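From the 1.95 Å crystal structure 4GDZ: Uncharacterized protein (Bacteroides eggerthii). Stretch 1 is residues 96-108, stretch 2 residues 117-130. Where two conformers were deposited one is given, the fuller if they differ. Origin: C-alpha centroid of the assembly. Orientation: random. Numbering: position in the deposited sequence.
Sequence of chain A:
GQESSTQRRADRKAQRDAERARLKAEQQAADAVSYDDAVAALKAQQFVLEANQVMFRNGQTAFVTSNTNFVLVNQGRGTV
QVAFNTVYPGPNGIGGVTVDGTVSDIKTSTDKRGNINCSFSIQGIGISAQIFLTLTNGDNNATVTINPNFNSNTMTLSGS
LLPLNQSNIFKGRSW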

# COMPACT_ATOMS: atom_id res chain seq x y z
N GLY A 96 7.51 -6.54 18.24
CA GLY A 96 6.84 -5.90 19.34
C GLY A 96 7.74 -5.02 20.18
O GLY A 96 8.96 -5.04 20.02
N VAL A 97 7.10 -4.19 20.99
CA VAL A 97 7.75 -3.28 21.93
C VAL A 97 6.69 -2.84 22.96
O VAL A 97 5.50 -2.76 22.64
N THR A 98 7.12 -2.54 24.18
CA THR A 98 6.27 -1.83 25.14
C THR A 98 7.04 -0.63 25.72
O THR A 98 8.14 -0.77 26.22
N VAL A 99 6.45 0.55 25.62
CA VAL A 99 7.04 1.75 26.24
C VAL A 99 5.93 2.46 26.98
O VAL A 99 4.90 2.84 26.40
N ASP A 100 6.15 2.68 28.26
CA ASP A 100 5.18 3.38 29.11
C ASP A 100 5.89 4.56 29.74
O ASP A 100 6.91 4.37 30.40
N GLY A 101 5.38 5.77 29.53
CA GLY A 101 6.01 6.95 30.10
C GLY A 101 5.35 8.26 29.72
O GLY A 101 4.15 8.41 29.80
N THR A 102 6.17 9.23 29.34
CA THR A 102 5.70 10.58 29.12
C THR A 102 5.69 10.88 27.62
O THR A 102 6.47 10.31 26.86
N VAL A 103 4.79 11.77 27.22
CA VAL A 103 4.60 12.14 25.82
C VAL A 103 5.25 13.48 25.57
O VAL A 103 5.08 14.39 26.35
N SER A 104 6.00 13.60 24.48
CA SER A 104 6.68 14.85 24.18
C SER A 104 6.75 15.09 22.69
O SER A 104 6.49 14.17 21.87
N ASP A 105 7.12 16.32 22.34
CA ASP A 105 7.42 16.72 20.95
C ASP A 105 6.24 16.47 20.02
O ASP A 105 6.42 15.91 18.96
N ILE A 106 5.03 16.90 20.41
CA ILE A 106 3.83 16.69 19.59
C ILE A 106 3.84 17.66 18.41
O ILE A 106 4.00 18.86 18.61
N LYS A 107 3.72 17.13 17.21
CA LYS A 107 3.67 17.96 15.99
C LYS A 107 2.40 17.52 15.29
O LYS A 107 2.14 16.33 15.17
N THR A 108 1.63 18.46 14.78
CA THR A 108 0.35 18.15 14.13
C THR A 108 0.21 19.03 12.90
O THR A 108 0.61 20.18 12.94
N ASN A 117 -1.93 14.61 9.97
CA ASN A 117 -0.64 13.92 10.14
C ASN A 117 -0.10 14.42 11.49
O ASN A 117 -0.05 15.64 11.71
N CYS A 118 0.31 13.52 12.36
CA CYS A 118 0.76 13.85 13.71
C CYS A 118 1.98 13.02 14.12
O CYS A 118 2.04 11.85 13.79
N SER A 119 2.90 13.60 14.88
CA SER A 119 4.03 12.84 15.44
C SER A 119 4.21 13.21 16.88
O SER A 119 3.82 14.32 17.32
N PHE A 120 4.82 12.29 17.61
CA PHE A 120 5.16 12.50 19.01
C PHE A 120 6.07 11.36 19.45
O PHE A 120 6.22 10.36 18.74
N SER A 121 6.71 11.54 20.60
CA SER A 121 7.51 10.50 21.23
C SER A 121 6.95 10.12 22.60
O SER A 121 6.38 10.95 23.30
N ILE A 122 7.09 8.84 22.94
CA ILE A 122 6.80 8.32 24.29
C ILE A 122 8.13 7.93 24.89
O ILE A 122 8.87 7.14 24.29
N GLN A 123 8.47 8.52 26.04
CA GLN A 123 9.76 8.28 26.70
C GLN A 123 9.57 7.43 27.96
O GLN A 123 8.90 7.84 28.91
N GLY A 124 10.16 6.25 27.98
CA GLY A 124 10.17 5.39 29.16
C GLY A 124 11.52 5.45 29.84
O GLY A 124 12.33 6.34 29.58
N ILE A 125 11.79 4.46 30.69
CA ILE A 125 13.07 4.38 31.39
C ILE A 125 14.03 3.52 30.56
O ILE A 125 13.85 2.30 30.44
N GLY A 126 15.02 4.19 29.97
CA GLY A 126 16.01 3.56 29.11
C GLY A 126 15.54 3.15 27.72
O GLY A 126 16.25 2.45 27.02
N ILE A 127 14.34 3.56 27.33
CA ILE A 127 13.74 3.13 26.07
C ILE A 127 12.75 4.24 25.67
O ILE A 127 12.08 4.82 26.52
N SER A 128 12.63 4.49 24.38
CA SER A 128 11.62 5.43 23.87
C SER A 128 11.15 4.97 22.51
O SER A 128 11.76 4.08 21.90
N ALA A 129 10.08 5.56 22.04
CA ALA A 129 9.58 5.26 20.69
C ALA A 129 9.08 6.56 20.07
O ALA A 129 8.38 7.33 20.72
N GLN A 130 9.45 6.77 18.81
CA GLN A 130 8.90 7.85 17.99
C GLN A 130 7.70 7.34 17.17
O GLN A 130 7.75 6.26 16.56

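A strand that turns a corner can serve one partner in two ways, pairing with it edge to edge on one side of the corner and packing across it on the other. Residues 96-108 and 117-130 illustrate this principle, burying 823 Å² between them. Beyond the corner at Gly-101, strand 102-108 runs antiparallel to strand 117-123; before it, strand 96-100 crosses that same strand at 85°. At the corner itself a side chain would have no room, since a CB on Gly-101 would collide with the carbonyl O of Gln-123.

The apolar contacts centre on Val-99, which points toward the second stretch with chi1 in t. Its CG1 lies 3.9 Å from CG2 of Ile-122 (m, t), while its CG2 meets CG1 of Ile-127 (t, t) at 4.0 Å and CB of Ala-129 at 4.2 Å. One branched side chain thus fills the space over two neighbouring strands. CG1 of Val-99 also sits 3.6 Å from N of Gly-124, where a CB on the glycine would be tight against that methyl. Val-97 (p) extends the cluster, with its CG2 3.9 Å from CD1 of Ile-127. Thr-98 and Asp-100, alternating with these valines, point away.

In the paired region, Val-103 (t) shares a sheet face with Ile-122 and places CG1 4.1 Å from CD2 of Phe-120, approaching the ring obliquely. Phe-120 (p) sets out sideways, and its ring leads away from the first stretch. Ile-106 (m, t) also points sideways, bringing CG1 to 4.0 Å from CB of Phe-120. Farther along, OG1 of Thr-108 (m) is 3.8 Å from SG of Cys-118 (t).

The face carrying Thr-102, Ser-104, Lys-107, Ser-119, Ser-121 and Gln-123 is polar, yet its direct cross-stretch side-chain contacts are mainly van der Waals. OG1 of Thr-102 (p) approaches CB of Gln-123 at 3.8 Å, and OG of Ser-104 (p) lies 4.0 Å from CB of Ser-121 (m). Two polar atoms on this face find partners within their own stretch: OG of Ser-104 donates to OD2 of Asp-105 (3.1 Å), and NE2 of Gln-123 donates to O of Gly-124 (2.9 Å). CG of Lys-107 (m, m, t, t) packs 3.3 Å from OG of Ser-119 (p), before the lysine's end leads away.

A water bridges the stretches beside the beta bulge, where the register shifts by one. It donates to O of Asp-105 at 2.7 Å and hydrogen-bonds OG of Ser-119, also at 2.7 Å, linking a bulge carbonyl to the opposing serine.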

# COMPACT_ATOMS: atom_id res chain seq x y z
CB VAL A 97 8.37 -2.06 21.22
CG1 VAL A 97 7.30 -1.08 20.77
CG2 VAL A 97 9.40 -1.35 22.12
CB THR A 98 5.78 -2.75 26.29
OG1 THR A 98 5.04 -3.83 25.72
CG2 THR A 98 4.89 -2.00 27.32
CB VAL A 99 7.64 2.72 25.19
CG1 VAL A 99 8.41 3.86 25.90
CG2 VAL A 99 8.55 1.96 24.21
CB ASP A 100 4.71 2.39 30.19
CG ASP A 100 3.63 2.97 31.11
OD1 ASP A 100 2.95 3.91 30.69
OD2 ASP A 100 3.44 2.45 32.24
CB THR A 102 6.58 11.61 29.84
OG1 THR A 102 7.92 11.38 29.42
CG2 THR A 102 6.45 11.47 31.39
CB VAL A 103 3.09 12.21 25.48
CG1 VAL A 103 2.86 12.79 24.10
CG2 VAL A 103 2.47 10.83 25.59
CB SER A 104 8.11 14.82 24.74
OG SER A 104 8.89 13.81 24.10
CB ASP A 105 8.66 15.97 20.41
CG ASP A 105 9.88 16.16 21.31
OD1 ASP A 105 10.26 17.31 21.54
OD2 ASP A 105 10.45 15.15 21.81
CB ILE A 106 2.53 16.93 20.37
CG1 ILE A 106 2.40 15.93 21.54
CG2 ILE A 106 1.33 16.76 19.45
CD1 ILE A 106 1.50 16.43 22.65
CB LYS A 107 4.85 17.68 15.06
CG LYS A 107 6.22 17.56 15.72
CD LYS A 107 6.71 18.88 16.24
CE LYS A 107 8.12 18.77 16.81
NZ LYS A 107 8.39 20.08 17.45
CB THR A 108 -0.82 18.44 15.09
OG1 THR A 108 -0.72 17.60 16.25
CG2 THR A 108 -2.18 18.21 14.40
CB ASN A 117 0.34 14.34 9.05
CG ASN A 117 -0.03 13.83 7.66
OD1 ASN A 117 -0.93 13.00 7.44
ND2 ASN A 117 0.68 14.34 6.69
CB CYS A 118 -0.39 13.57 14.69
SG CYS A 118 -0.04 13.85 16.45
CB SER A 119 5.34 13.07 14.63
OG SER A 119 5.92 14.34 14.87
CB PHE A 120 3.90 12.61 19.91
CG PHE A 120 2.99 11.42 19.85
CD1 PHE A 120 1.98 11.35 18.91
CD2 PHE A 120 3.11 10.38 20.77
CE1 PHE A 120 1.14 10.26 18.84
CE2 PHE A 120 2.25 9.30 20.73
CZ PHE A 120 1.28 9.23 19.75
CB SER A 121 8.97 10.93 21.37
OG SER A 121 9.60 10.77 20.10
CB ILE A 122 5.84 7.11 24.25
CG1 ILE A 122 4.50 7.54 23.63
CG2 ILE A 122 5.62 6.54 25.66
CD1 ILE A 122 3.51 6.42 23.49
CB GLN A 123 10.41 9.62 27.11
CG GLN A 123 11.73 9.48 27.89
CD GLN A 123 12.88 9.00 27.02
OE1 GLN A 123 13.20 9.63 26.03
NE2 GLN A 123 13.49 7.86 27.38
CB ILE A 125 12.88 3.82 32.81
CG1 ILE A 125 11.93 4.75 33.59
CG2 ILE A 125 14.24 3.73 33.53
CD1 ILE A 125 11.54 4.23 34.96
CB ILE A 127 13.02 1.73 26.16
CG1 ILE A 127 12.49 1.27 24.78
CG2 ILE A 127 11.89 1.68 27.21
CD1 ILE A 127 11.98 -0.18 24.75
CB SER A 128 12.21 6.84 23.80
OG SER A 128 13.28 6.88 22.86
CB ALA A 129 8.45 4.22 20.69
CB GLN A 130 9.98 8.42 17.09
CG GLN A 130 9.48 9.62 16.31
CD GLN A 130 10.63 10.34 15.68
OE1 GLN A 130 11.32 9.78 14.83
NE2 GLN A 130 10.88 11.55 16.13
O HOH W 1 7.51 14.40 17.05